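Local coordinates for protein [4Fe-4S]-dependent U34-ARNt thiolase (Methanococcus maripaludis, PDB 6SCY) that thiolates uridine 34 of tRNA in a [4Fe-4S] cluster-dependent reaction that probably uses ATP, at residues A[4-9]-A[22-28]; A[34-38]-A[68-72]. One frame throughout, in Å; residues are numbered along the deposited sequence. Where two conformers were deposited one is given.

Interaction 1: residues A[4-9]-A[22-28]. With ZN (zinc ion), chain C; SO4 (sulfate ion), chain Y; SO4 (sulfate ion), chain U; SO4 (sulfate ion), chain K.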
ATOM      1  N   MET A   4      -1.214 -29.683 -20.790  1.00 89.13           N
ATOM      2  CA  MET A   4      -0.430 -28.440 -20.857  1.00 87.26           C
ATOM      3  C   MET A   4      -0.567 -27.745 -22.221  1.00 85.15           C
ATOM      4  O   MET A   4       0.170 -26.801 -22.510  1.00 84.52           O
ATOM      5  CB  MET A   4       1.045 -28.671 -20.483  1.00 89.89           C
ATOM      6  CG  MET A   4       1.761 -27.429 -20.028  1.00 93.91           C
ATOM      7  SD  MET A   4       2.851 -27.769 -18.645  1.00 98.74           S
ATOM      8  CE  MET A   4       1.716 -27.491 -17.283  1.00 95.48           C
ATOM      9  N   LYS A   5      -1.549 -28.168 -23.024  1.00 77.05           N
ATOM     10  CA  LYS A   5      -1.805 -27.580 -24.331  1.00 74.81           C
ATOM     11  C   LYS A   5      -2.100 -26.074 -24.264  1.00 74.16           C
ATOM     12  O   LYS A   5      -2.657 -25.600 -23.277  1.00 72.81           O
ATOM     13  CB  LYS A   5      -2.899 -28.352 -25.085  1.00 77.15           C
ATOM     14  CG  LYS A   5      -4.268 -28.434 -24.405  1.00 85.47           C
ATOM     15  CD  LYS A   5      -5.301 -29.138 -25.297  1.00 92.14           C
ATOM     16  CE  LYS A   5      -5.101 -30.636 -25.403  1.00101.10           C
ATOM     17  NZ  LYS A   5      -6.064 -31.256 -26.349  1.00111.13           N
ATOM     18  N   CYS A   6      -1.676 -25.336 -25.302  1.00 68.76           N
ATOM     19  CA  CYS A   6      -1.831 -23.887 -25.452  1.00 67.48           C
ATOM     20  C   CYS A   6      -3.297 -23.450 -25.335  1.00 71.59           C
ATOM     21  O   CYS A   6      -4.167 -24.088 -25.924  1.00 71.20           O
ATOM     22  CB  CYS A   6      -1.212 -23.427 -26.769  1.00 67.36           C
ATOM     23  SG  CYS A   6      -1.168 -21.634 -26.984  1.00 70.88           S
ATOM     24  N   ARG A   7      -3.564 -22.366 -24.573  1.00 67.92           N
ATOM     25  CA  ARG A   7      -4.910 -21.819 -24.363  1.00 67.53           C
ATOM     26  C   ARG A   7      -5.564 -21.296 -25.661  1.00 70.29           C
ATOM     27  O   ARG A   7      -6.789 -21.372 -25.795  1.00 70.00           O
ATOM     28  CB  ARG A   7      -4.893 -20.732 -23.267  1.00 68.94           C
ATOM     29  CG  ARG A   7      -6.281 -20.264 -22.834  1.00 84.10           C
ATOM     30  CD  ARG A   7      -6.500 -18.758 -22.960  1.00 98.58           C
ATOM     31  NE  ARG A   7      -7.572 -18.419 -23.905  1.00105.41           N
ATOM     32  CZ  ARG A   7      -8.387 -17.375 -23.787  1.00110.47           C
ATOM     33  NH1 ARG A   7      -8.276 -16.549 -22.754  1.00 91.27           N
ATOM     34  NH2 ARG A   7      -9.324 -17.152 -24.697  1.00 94.05           N
ATOM     35  N   LYS A   8      -4.750 -20.802 -26.626  1.00 65.75           N
ATOM     36  CA  LYS A   8      -5.238 -20.230 -27.885  1.00 64.76           C
ATOM     37  C   LYS A   8      -5.274 -21.186 -29.087  1.00 66.80           C
ATOM     38  O   LYS A   8      -6.090 -20.964 -29.985  1.00 65.80           O
ATOM     39  CB  LYS A   8      -4.448 -18.965 -28.250  1.00 67.39           C
ATOM     40  CG  LYS A   8      -4.790 -17.750 -27.387  1.00 87.61           C
ATOM     41  CD  LYS A   8      -6.062 -17.017 -27.852  1.00101.08           C
ATOM     42  CE  LYS A   8      -6.126 -15.605 -27.332  1.00113.88           C
ATOM     43  NZ  LYS A   8      -7.318 -14.879 -27.839  1.00122.07           N
ATOM     44  N   CYS A   9      -4.411 -22.227 -29.126  1.00 62.89           N
ATOM     45  CA  CYS A   9      -4.366 -23.152 -30.267  1.00 62.32           C
ATOM     46  C   CYS A   9      -4.268 -24.651 -29.892  1.00 63.12           C
ATOM     47  O   CYS A   9      -4.246 -25.492 -30.786  1.00 61.91           O
ATOM     48  CB  CYS A   9      -3.254 -22.749 -31.233  1.00 63.18           C
ATOM     49  SG  CYS A   9      -1.578 -23.008 -30.588  1.00 67.27           S
ATOM     50  N   ASN A  22      -2.793 -20.157 -17.377  1.00 75.10           N
ATOM     51  CA  ASN A  22      -2.822 -20.469 -18.789  1.00 73.92           C
ATOM     52  C   ASN A  22      -1.464 -20.868 -19.328  1.00 74.00           C
ATOM     53  O   ASN A  22      -0.426 -20.609 -18.717  1.00 72.31           O
ATOM     54  CB  ASN A  22      -3.451 -19.328 -19.596  1.00 76.72           C
ATOM     55  CG  ASN A  22      -4.961 -19.388 -19.660  1.00103.29           C
ATOM     56  OD1 ASN A  22      -5.576 -20.466 -19.662  1.00 94.17           O
ATOM     57  ND2 ASN A  22      -5.591 -18.226 -19.735  1.00 97.96           N
ATOM     58  N   ASN A  23      -1.493 -21.536 -20.471  1.00 69.19           N
ATOM     59  CA  ASN A  23      -0.312 -22.023 -21.156  1.00 68.19           C
ATOM     60  C   ASN A  23      -0.248 -21.447 -22.571  1.00 71.57           C
ATOM     61  O   ASN A  23      -1.275 -21.389 -23.252  1.00 71.60           O
ATOM     62  CB  ASN A  23      -0.330 -23.551 -21.172  1.00 67.15           C
ATOM     63  CG  ASN A  23      -0.326 -24.202 -19.807  1.00 81.27           C
ATOM     64  OD1 ASN A  23       0.409 -23.810 -18.894  1.00 75.61           O
ATOM     65  ND2 ASN A  23      -1.139 -25.226 -19.643  1.00 68.17           N
ATOM     66  N   TYR A  24       0.947 -20.983 -22.997  1.00 67.20           N
ATOM     67  CA  TYR A  24       1.169 -20.393 -24.321  1.00 66.52           C
ATOM     68  C   TYR A  24       2.448 -20.889 -24.973  1.00 67.41           C
ATOM     69  O   TYR A  24       3.503 -20.904 -24.336  1.00 66.10           O
ATOM     70  CB  TYR A  24       1.219 -18.855 -24.253  1.00 68.57           C
ATOM     71  CG  TYR A  24      -0.024 -18.196 -23.702  1.00 71.50           C
ATOM     72  CD1 TYR A  24      -1.182 -18.100 -24.466  1.00 74.03           C
ATOM     73  CD2 TYR A  24      -0.026 -17.609 -22.443  1.00 72.35           C
ATOM     74  CE1 TYR A  24      -2.323 -17.468 -23.975  1.00 75.72           C
ATOM     75  CE2 TYR A  24      -1.163 -16.977 -21.940  1.00 73.54           C
ATOM     76  CZ  TYR A  24      -2.310 -16.910 -22.711  1.00 82.71           C
ATOM     77  OH  TYR A  24      -3.437 -16.291 -22.223  1.00 85.02           O
ATOM     78  N   CYS A  25       2.365 -21.248 -26.262  1.00 63.27           N
ATOM     79  CA  CYS A  25       3.518 -21.661 -27.065  1.00 62.65           C
ATOM     80  C   CYS A  25       4.261 -20.373 -27.468  1.00 66.55           C
ATOM     81  O   CYS A  25       3.810 -19.291 -27.096  1.00 66.18           O
ATOM     82  CB  CYS A  25       3.063 -22.456 -28.286  1.00 62.64           C
ATOM     83  SG  CYS A  25       1.973 -21.536 -29.399  1.00 66.37           S
ATOM     84  N   LYS A  26       5.376 -20.470 -28.220  1.00 63.23           N
ATOM     85  CA  LYS A  26       6.153 -19.293 -28.642  1.00 63.08           C
ATOM     86  C   LYS A  26       5.277 -18.256 -29.363  1.00 67.30           C
ATOM     87  O   LYS A  26       5.168 -17.128 -28.888  1.00 67.29           O
ATOM     88  CB  LYS A  26       7.360 -19.710 -29.510  1.00 65.62           C
ATOM     89  CG  LYS A  26       8.336 -18.581 -29.830  1.00 80.88           C
ATOM     90  CD  LYS A  26       9.419 -19.012 -30.803  1.00 94.20           C
ATOM     91  CE  LYS A  26      10.313 -17.865 -31.209  1.00107.98           C
ATOM     92  NZ  LYS A  26      11.373 -18.308 -32.151  1.00120.02           N
ATOM     93  N   GLU A  27       4.609 -18.673 -30.460  1.00 63.81           N
ATOM     94  CA  GLU A  27       3.761 -17.849 -31.327  1.00 63.43           C
ATOM     95  C   GLU A  27       2.592 -17.195 -30.628  1.00 65.85           C
ATOM     96  O   GLU A  27       2.311 -16.037 -30.918  1.00 65.31           O
ATOM     97  CB  GLU A  27       3.260 -18.640 -32.534  1.00 65.24           C
ATOM     98  CG  GLU A  27       4.371 -19.232 -33.388  1.00 83.52           C
ATOM     99  CD  GLU A  27       4.495 -20.741 -33.293  1.00119.15           C
ATOM    100  OE1 GLU A  27       4.671 -21.264 -32.169  1.00117.35           O
ATOM    101  OE2 GLU A  27       4.423 -21.406 -34.355  1.00118.52           O
ATOM    102  N   CYS A  28       1.895 -17.923 -29.733  1.00 62.17           N
ATOM    103  CA  CYS A  28       0.734 -17.411 -28.988  1.00 61.67           C
ATOM    104  C   CYS A  28       1.139 -16.491 -27.850  1.00 63.31           C
ATOM    105  O   CYS A  28       0.345 -15.637 -27.466  1.00 62.71           O
ATOM    106  CB  CYS A  28      -0.161 -18.544 -28.497  1.00 62.19           C
ATOM    107  SG  CYS A  28      -1.048 -19.413 -29.816  1.00 66.44           S
TER
HETATM  108 ZN    ZN C 401      -0.827 -21.487 -29.170  1.00 63.62          ZN
HETATM  109  S   SO4 Y 423      -8.078 -15.065 -31.114  1.00221.84           S
HETATM  110  O1  SO4 Y 423      -6.627 -14.958 -30.959  1.00221.87           O
HETATM  111  O2  SO4 Y 423      -8.455 -14.730 -32.487  1.00221.72           O
HETATM  112  O3  SO4 Y 423      -8.497 -16.434 -30.817  1.00221.94           O
HETATM  113  O4  SO4 Y 423      -8.732 -14.143 -30.188  1.00221.71           O
HETATM  114  S   SO4 U 419      13.698 -17.578 -34.421  1.00195.26           S
HETATM  115  O1  SO4 U 419      14.680 -18.077 -35.382  1.00195.50           O
HETATM  116  O2  SO4 U 419      12.371 -18.092 -34.774  1.00195.19           O
HETATM  117  O3  SO4 U 419      14.063 -18.031 -33.077  1.00195.12           O
HETATM  118  O4  SO4 U 419      13.684 -16.115 -34.460  1.00195.12           O
HETATM  119  S   SO4 K 409      -8.902 -32.529 -28.324  1.00209.51           S
HETATM  120  O1  SO4 K 409      -9.105 -31.701 -29.511  1.00209.90           O
HETATM  121  O2  SO4 K 409      -7.510 -32.977 -28.273  1.00209.48           O
HETATM  122  O3  SO4 K 409      -9.786 -33.694 -28.385  1.00208.90           O
HETATM  123  O4  SO4 K 409      -9.207 -31.747 -27.127  1.00209.84           O
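This is a zinc-finger contact: the loop 4-9, near the N-terminus, meets the end of strand 22-24 and the start of helix 26-41 around a zinc ion. Two CxxC pairs, Cys6/Cys9 and Cys25/Cys28, face each other across the metal. With a hairpin of strands 15-17 and 22-24 between them and the second pair at a helix start, the layout resembles a treble-clef finger. Cys6 SG, Cys9 SG and Cys28 SG each lie 2.2 Å from ZN, whereas Cys25 SG, the fourth ligand, is modelled farther off, 2.8 Å from ZN. Cys25 is also the N-cap of the helix, its SG accepting a weak hydrogen bond from Cys28 N (3.6 Å). Cys6 SG similarly receives weak bonds from Cys25 N (3.6 Å) and, within its own loop, Lys8 N (3.7 Å). The one strong backbone bond between the segments runs from Arg7 N to Asn23 O (2.8 Å), and the Cys6 CA-H group approaches the same oxygen at 3.4 Å (CA to O). Tyr24 turns its ring edge to Lys8 CG, 4.2 Å from CE1. On the outer surface, Lys8 NZ reaches O4 of the chain Y sulfate at 2.8 Å, the anion probably coming from the crystallisation liquor. Four thiolate ligands carry more negative charge than Zn(2+) neutralises, and the amide N-H groups directed at Cys6 SG and Cys25 SG offset part of that excess.

Interaction 2: residues A[34-38]-A[68-72]; sequences KRKVR and LLNEY
The hydroxyl of Tyr72 donates a hydrogen bond to the backbone carbonyl of Lys34, with OH to O at 2.8 Å. That oxygen is already the acceptor of the helical bond from Arg38 N (3.0 Å), so it serves two donors. A long salt bridge joins Lys34 NZ to Glu71 OE1 at 3.8 Å; the lysine reaches it with chi1 m and the remaining torsions t, while Glu71 is m at chi1 and chi2. Arg38, t at chi1 and chi2 and m at chi3, folds its guanidinium back so that NH2 lies 3.4 Å from Tyr72 CE1, at the edge of the ring. Both segments are helical throughout, and their axes cross nearly at right angles, at -81°, with a closest approach of 11.4 Å. The nearest CA pairs are Lys34 with Leu68 (7.1 Å) and Arg38 with Tyr72 (9.1 Å). Helix 60-75, which carries 68-72, follows strand 51-55 and leads into strand 80-87, forming a beta-alpha-beta crossover of the parallel sheet in the PP-loop domain; helix 26-41, which carries 34-38, packs across it. At this separation large side chains fill the gap. Tyr72 (chi1 -55°, chi2 -56°) extends its ring across, with Val37 CG1 4.1 Å from its CE2 and Val37 CB 3.8 Å from its OH. Leu68, with chi1 m and chi2 t, sets CD1 3.9 Å from Val37 CG2 (Val37 chi1 t) and CD2 3.9 Å from the aliphatic Lys34 CG. Beyond the two segments, Leu46 packs against both Arg38 and Tyr72.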
ATOM      1  N   LYS A  34       2.123  -8.731 -27.477  1.00 50.91           N
ATOM      2  CA  LYS A  34       1.889  -7.653 -28.442  1.00 50.44           C
ATOM      3  C   LYS A  34       0.493  -7.055 -28.244  1.00 54.85           C
ATOM      4  O   LYS A  34       0.339  -5.843 -28.348  1.00 55.25           O
ATOM      5  CB  LYS A  34       2.045  -8.158 -29.887  1.00 52.32           C
ATOM      6  CG  LYS A  34       3.486  -8.236 -30.369  1.00 63.39           C
ATOM      7  CD  LYS A  34       3.583  -8.909 -31.740  1.00 71.02           C
ATOM      8  CE  LYS A  34       5.020  -8.955 -32.243  1.00 76.15           C
ATOM      9  NZ  LYS A  34       5.173  -9.797 -33.457  1.00 78.08           N
ATOM     10  N   ARG A  35      -0.511  -7.903 -27.942  1.00 51.45           N
ATOM     11  CA  ARG A  35      -1.905  -7.512 -27.713  1.00 51.81           C
ATOM     12  C   ARG A  35      -2.044  -6.682 -26.431  1.00 54.88           C
ATOM     13  O   ARG A  35      -2.784  -5.701 -26.432  1.00 55.04           O
ATOM     14  CB  ARG A  35      -2.808  -8.767 -27.659  1.00 54.91           C
ATOM     15  CG  ARG A  35      -4.297  -8.494 -27.405  1.00 71.60           C
ATOM     16  CD  ARG A  35      -4.942  -9.579 -26.558  1.00 87.17           C
ATOM     17  NE  ARG A  35      -4.490  -9.552 -25.164  1.00100.44           N
ATOM     18  CZ  ARG A  35      -5.123  -8.924 -24.176  1.00117.60           C
ATOM     19  NH1 ARG A  35      -6.240  -8.247 -24.417  1.00107.64           N
ATOM     20  NH2 ARG A  35      -4.639  -8.961 -22.941  1.00102.68           N
ATOM     21  N   LYS A  36      -1.344  -7.083 -25.350  1.00 50.15           N
ATOM     22  CA  LYS A  36      -1.357  -6.409 -24.053  1.00 49.99           C
ATOM     23  C   LYS A  36      -0.666  -5.046 -24.118  1.00 55.37           C
ATOM     24  O   LYS A  36      -1.125  -4.115 -23.457  1.00 55.33           O
ATOM     25  CB  LYS A  36      -0.681  -7.287 -23.001  1.00 51.97           C
ATOM     26  CG  LYS A  36      -1.470  -7.454 -21.721  1.00 58.64           C
ATOM     27  CD  LYS A  36      -0.869  -8.596 -20.887  1.00 69.44           C
ATOM     28  CE  LYS A  36      -1.833  -9.714 -20.510  1.00 80.73           C
ATOM     29  NZ  LYS A  36      -2.251 -10.540 -21.679  1.00 85.86           N
ATOM     30  N   VAL A  37       0.438  -4.937 -24.908  1.00 52.29           N
ATOM     31  CA  VAL A  37       1.210  -3.701 -25.121  1.00 51.96           C
ATOM     32  C   VAL A  37       0.375  -2.739 -25.974  1.00 56.98           C
ATOM     33  O   VAL A  37       0.328  -1.548 -25.673  1.00 56.17           O
ATOM     34  CB  VAL A  37       2.624  -3.977 -25.717  1.00 55.47           C
ATOM     35  CG1 VAL A  37       3.307  -2.696 -26.189  1.00 55.02           C
ATOM     36  CG2 VAL A  37       3.512  -4.705 -24.713  1.00 55.17           C
ATOM     37  N   ARG A  38      -0.322  -3.271 -26.999  1.00 55.56           N
ATOM     38  CA  ARG A  38      -1.221  -2.524 -27.884  1.00 56.43           C
ATOM     39  C   ARG A  38      -2.370  -1.936 -27.056  1.00 61.08           C
ATOM     40  O   ARG A  38      -2.805  -0.817 -27.321  1.00 61.25           O
ATOM     41  CB  ARG A  38      -1.761  -3.439 -28.995  1.00 59.77           C
ATOM     42  CG  ARG A  38      -2.320  -2.703 -30.210  1.00 80.53           C
ATOM     43  CD  ARG A  38      -2.740  -3.653 -31.326  1.00101.24           C
ATOM     44  NE  ARG A  38      -1.592  -4.178 -32.075  1.00118.65           N
ATOM     45  CZ  ARG A  38      -1.298  -5.471 -32.202  1.00138.06           C
ATOM     46  NH1 ARG A  38      -2.070  -6.394 -31.635  1.00126.67           N
ATOM     47  NH2 ARG A  38      -0.236  -5.851 -32.901  1.00126.87           N
ATOM     48  N   LEU A  68       9.281  -4.053 -29.943  1.00 46.83           N
ATOM     49  CA  LEU A  68       7.825  -4.047 -30.080  1.00 44.08           C
ATOM     50  C   LEU A  68       7.373  -2.766 -30.776  1.00 44.20           C
ATOM     51  O   LEU A  68       6.788  -2.852 -31.854  1.00 43.17           O
ATOM     52  CB  LEU A  68       7.110  -4.276 -28.727  1.00 43.71           C
ATOM     53  CG  LEU A  68       7.341  -5.633 -28.018  1.00 47.77           C
ATOM     54  CD1 LEU A  68       6.792  -5.611 -26.595  1.00 47.50           C
ATOM     55  CD2 LEU A  68       6.749  -6.807 -28.802  1.00 48.59           C
ATOM     56  N   LEU A  69       7.747  -1.590 -30.231  1.00 40.06           N
ATOM     57  CA  LEU A  69       7.430  -0.280 -30.802  1.00 40.41           C
ATOM     58  C   LEU A  69       7.850  -0.178 -32.263  1.00 46.72           C
ATOM     59  O   LEU A  69       7.078   0.329 -33.073  1.00 46.09           O
ATOM     60  CB  LEU A  69       8.078   0.859 -30.000  1.00 40.52           C
ATOM     61  CG  LEU A  69       7.442   1.250 -28.672  1.00 45.20           C
ATOM     62  CD1 LEU A  69       8.361   2.147 -27.884  1.00 44.91           C
ATOM     63  CD2 LEU A  69       6.130   1.958 -28.877  1.00 49.52           C
ATOM     64  N   ASN A  70       9.050  -0.690 -32.606  1.00 45.72           N
ATOM     65  CA  ASN A  70       9.550  -0.679 -33.988  1.00 46.71           C
ATOM     66  C   ASN A  70       8.684  -1.513 -34.928  1.00 51.43           C
ATOM     67  O   ASN A  70       8.413  -1.061 -36.033  1.00 51.41           O
ATOM     68  CB  ASN A  70      11.026  -1.081 -34.073  1.00 49.38           C
ATOM     69  CG  ASN A  70      11.547  -1.178 -35.483  1.00 73.14           C
ATOM     70  OD1 ASN A  70      11.681  -2.271 -36.032  1.00 67.32           O
ATOM     71  ND2 ASN A  70      11.831  -0.042 -36.108  1.00 65.97           N
ATOM     72  N   GLU A  71       8.223  -2.701 -34.475  1.00 48.35           N
ATOM     73  CA  GLU A  71       7.353  -3.593 -35.245  1.00 48.46           C
ATOM     74  C   GLU A  71       6.084  -2.859 -35.667  1.00 54.19           C
ATOM     75  O   GLU A  71       5.675  -2.980 -36.828  1.00 54.69           O
ATOM     76  CB  GLU A  71       6.990  -4.858 -34.443  1.00 49.73           C
ATOM     77  CG  GLU A  71       8.100  -5.885 -34.375  1.00 61.66           C
ATOM     78  CD  GLU A  71       8.166  -6.831 -35.556  1.00 93.50           C
ATOM     79  OE1 GLU A  71       7.196  -7.602 -35.748  1.00 94.50           O
ATOM     80  OE2 GLU A  71       9.193  -6.816 -36.277  1.00 91.56           O
ATOM     81  N   TYR A  72       5.479  -2.082 -34.730  1.00 51.07           N
ATOM     82  CA  TYR A  72       4.262  -1.322 -34.998  0.50 50.84           C
ATOM     83  C   TYR A  72       4.535  -0.185 -35.999  1.00 56.03           C
ATOM     84  O   TYR A  72       3.961  -0.175 -37.083  1.00 55.68           O
ATOM     85  CB  TYR A  72       3.647  -0.764 -33.691  0.50 51.42           C
ATOM     86  CG  TYR A  72       3.357  -1.774 -32.593  0.50 52.20           C
ATOM     87  CD1 TYR A  72       2.551  -2.885 -32.833  0.50 54.09           C
ATOM     88  CD2 TYR A  72       3.785  -1.554 -31.289  0.50 52.34           C
ATOM     89  CE1 TYR A  72       2.244  -3.790 -31.817  0.50 53.76           C
ATOM     90  CE2 TYR A  72       3.465  -2.440 -30.261  0.50 52.75           C
ATOM     91  CZ  TYR A  72       2.701  -3.561 -30.533  0.50 57.62           C
ATOM     92  OH  TYR A  72       2.397  -4.439 -29.528  0.50 56.18           O
TER

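Helix 26-41 takes part in both contacts: its N-cap Cys25 and first-turn Cys28 are zinc ligands in interaction 1, and its later turns pack on helix 60-75 in interaction 2. The helix thus connects the N-terminal zinc finger to the PP-loop domain. The contact centres are 19 Å apart, and their nearest atoms, about 6 Å apart, do not touch. Interaction 1 is peripheral, its centre about 28 Å from that of the chain, and joins the irregular loop 4-9 to the strand-to-helix turn 22-28, chiefly through metal-sulfur bonds. Interaction 2, with its centre about 15 Å from it, joins two helices through buried Val37, Leu68 and Tyr72, with charged groups toward the surface. Neither contact is touched by the other protein chain.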